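PDB 6JU8: tyrosinase from Aspergillus oryzae, which catalyses, with a dinuclear copper centre, the oxidation of phenols, probably converting L-tyrosine and L-dopa to L-dopaquinone with molecular oxygen. Local coordinates for the interface of chains A and B. Residues are numbered along the deposited sequence; one frame, centred on the assembly and turned at random. Chains: chain A/B, Tyrosinase.

The interface of chains A and B. Residues chain A 241, 243, 246, 250, 254, 257; chain B 172, 175-176, 258-259.
The hydroxyl OG1 of B:Thr175 touches A:Val250 CG2 across the contact while its hydrogen bond stays within its own chain, running 2.9 Å to B:Ile172 O. This patch belongs to a two-fold symmetric interface between two copies of the catalytic part of a tyrosinase-family enzyme with a type-3 dinuclear copper centre; whether the pair is the biological form the structure alone does not show. In this patch the hydrogen bonds seen stay within one chain, and the partner is met mainly through carbon. OG1 lies between the backbone N and the carbonyl carbon (chi1 68°), a torsion that points the hydroxyl back at the carbonyl just ahead of 3-10 helix 173-175 and leaves it against the valine methyl. A second bond, within chain A, runs from A:Asn257 ND2 to A:Gly254 O at 3.0 Å; it is fairly straight, 157° at the hydrogen, with the oxygen near the amide plane and the donor tilted out of the carbonyl plane. This bond holds the amide in place, and methyl CD1 of B:Leu259 packs against its carbon CG.

B:Trp258, at the start of helix 258-267, fills the middle. Its CG takes the crowded position (chi1 58°), and the indole ring reaches tip to tip toward A:Val250, CZ2 lying 3.7 Å from CG1. The remaining methyl of that valine, CG2, crosses to B:Ile172 CG2 at 4.0 Å. Farther round the six-membered rim, CZ3 sits beside A:Tyr246 CE2, 3.6 Å away and off the phenol plane, the rings mutually inclined and the two side chains sliding past each other in opposite directions. Within chain B, B:Leu259 CG and B:Thr175 CB lie over opposite faces of the indole, toward its rim, and should limit its rocking. Indole NE1 sits 3.6 Å from A:Gly254 O, too far for a hydrogen bond. B:Leu259 also runs antiparallel to A:Leu243, their CD2 methyls 3.6 Å apart.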
loop_
_atom_site.group_PDB
_atom_site.type_symbol
_atom_site.label_atom_id
_atom_site.label_comp_id
_atom_site.label_asym_id
_atom_site.label_seq_id
_atom_site.Cartn_x
_atom_site.Cartn_y
_atom_site.Cartn_z
ATOM N N GLY A 241 0.708 7.367 4.385
ATOM C CA GLY A 241 -0.677 6.992 4.670
ATOM C C GLY A 241 -1.449 7.801 5.686
ATOM O O GLY A 241 -2.645 7.495 5.865
ATOM N N LEU A 243 -3.276 11.150 6.517
ATOM C CA LEU A 243 -3.839 12.347 5.900
ATOM C C LEU A 243 -4.816 12.986 6.892
ATOM O O LEU A 243 -5.593 12.264 7.536
ATOM C CB LEU A 243 -4.556 12.023 4.592
ATOM C CG LEU A 243 -3.728 11.756 3.332
ATOM C CD1 LEU A 243 -2.830 10.543 3.450
ATOM C CD2 LEU A 243 -4.678 11.608 2.130
ATOM N N TYR A 246 -8.946 12.117 7.765
ATOM C CA TYR A 246 -9.239 10.720 7.487
ATOM C C TYR A 246 -9.563 9.993 8.783
ATOM O O TYR A 246 -9.048 10.281 9.850
ATOM C CB TYR A 246 -8.090 10.040 6.741
ATOM C CG TYR A 246 -8.158 10.317 5.257
ATOM C CD1 TYR A 246 -8.077 11.610 4.735
ATOM C CD2 TYR A 246 -8.321 9.265 4.364
ATOM C CE1 TYR A 246 -8.155 11.836 3.366
ATOM C CE2 TYR A 246 -8.403 9.485 3.007
ATOM C CZ TYR A 246 -8.321 10.769 2.509
ATOM O OH TYR A 246 -8.393 10.938 1.142
ATOM N N VAL A 250 -8.050 4.196 9.411
ATOM C CA VAL A 250 -7.098 4.177 8.304
ATOM C C VAL A 250 -5.670 4.383 8.838
ATOM O O VAL A 250 -4.731 3.685 8.455
ATOM C CB VAL A 250 -7.442 5.256 7.252
ATOM C CG1 VAL A 250 -6.400 5.295 6.142
ATOM C CG2 VAL A 250 -8.813 4.946 6.660
ATOM N N GLY A 254 -1.677 2.825 7.464
ATOM C CA GLY A 254 -1.901 3.654 6.312
ATOM C C GLY A 254 -1.270 3.160 5.036
ATOM O O GLY A 254 -1.440 3.768 3.975
ATOM N N ASN A 257 2.947 3.276 0.761
ATOM C CA ASN A 257 2.533 3.894 -0.509
ATOM C C ASN A 257 3.762 4.263 -1.329
ATOM O O ASN A 257 4.114 5.416 -1.542
ATOM C CB ASN A 257 1.601 5.059 -0.218
ATOM C CG ASN A 257 0.382 4.541 0.546
ATOM O OD1 ASN A 257 -0.453 3.824 -0.010
ATOM N ND2 ASN A 257 0.277 4.857 1.831
ATOM N N ILE B 172 -13.665 3.947 3.117
ATOM C CA ILE B 172 -12.798 3.755 4.279
ATOM C C ILE B 172 -12.363 2.314 4.434
ATOM O O ILE B 172 -11.174 1.965 4.542
ATOM C CB ILE B 172 -13.540 4.216 5.564
ATOM C CG1 ILE B 172 -13.952 5.705 5.453
ATOM C CG2 ILE B 172 -12.722 3.917 6.800
ATOM C CD1 ILE B 172 -15.041 6.111 6.409
ATOM N N THR B 175 -9.762 0.638 2.260
ATOM C CA THR B 175 -8.372 1.083 2.391
ATOM C C THR B 175 -7.710 0.539 3.651
ATOM O O THR B 175 -6.558 0.880 3.910
ATOM C CB THR B 175 -8.266 2.618 2.344
ATOM O OG1 THR B 175 -8.850 3.243 3.498
ATOM C CG2 THR B 175 -8.913 3.187 1.079
ATOM N N MET B 176 -8.374 -0.310 4.426
ATOM C CA MET B 176 -7.840 -0.833 5.683
ATOM C C MET B 176 -7.326 -2.258 5.500
ATOM O O MET B 176 -8.116 -3.146 5.137
ATOM C CB MET B 176 -8.961 -0.856 6.741
ATOM C CG MET B 176 -9.404 0.545 7.168
ATOM S SD MET B 176 -10.921 0.541 8.144
ATOM C CE MET B 176 -10.476 -0.629 9.414
ATOM N N TRP B 258 -4.135 3.177 -2.687
ATOM C CA TRP B 258 -5.392 3.915 -2.629
ATOM C C TRP B 258 -5.229 5.415 -2.750
ATOM O O TRP B 258 -6.184 6.080 -3.164
ATOM C CB TRP B 258 -6.161 3.562 -1.363
ATOM C CG TRP B 258 -5.493 3.782 -0.051
ATOM C CD1 TRP B 258 -4.734 2.909 0.680
ATOM C CD2 TRP B 258 -5.555 4.995 0.727
ATOM N NE1 TRP B 258 -4.320 3.500 1.850
ATOM C CE2 TRP B 258 -4.804 4.786 1.903
ATOM C CE3 TRP B 258 -6.172 6.239 0.525
ATOM C CZ2 TRP B 258 -4.664 5.790 2.867
ATOM C CZ3 TRP B 258 -6.036 7.234 1.477
ATOM C CH2 TRP B 258 -5.275 6.993 2.637
ATOM N N LEU B 259 -4.075 5.978 -2.398
ATOM C CA LEU B 259 -3.892 7.418 -2.590
ATOM C C LEU B 259 -3.921 7.768 -4.076
ATOM O O LEU B 259 -4.398 8.837 -4.492
ATOM C CB LEU B 259 -2.542 7.876 -2.012
ATOM C CG LEU B 259 -2.437 7.820 -0.482
ATOM C CD1 LEU B 259 -1.010 8.047 -0.039
ATOM C CD2 LEU B 259 -3.306 8.890 0.170
#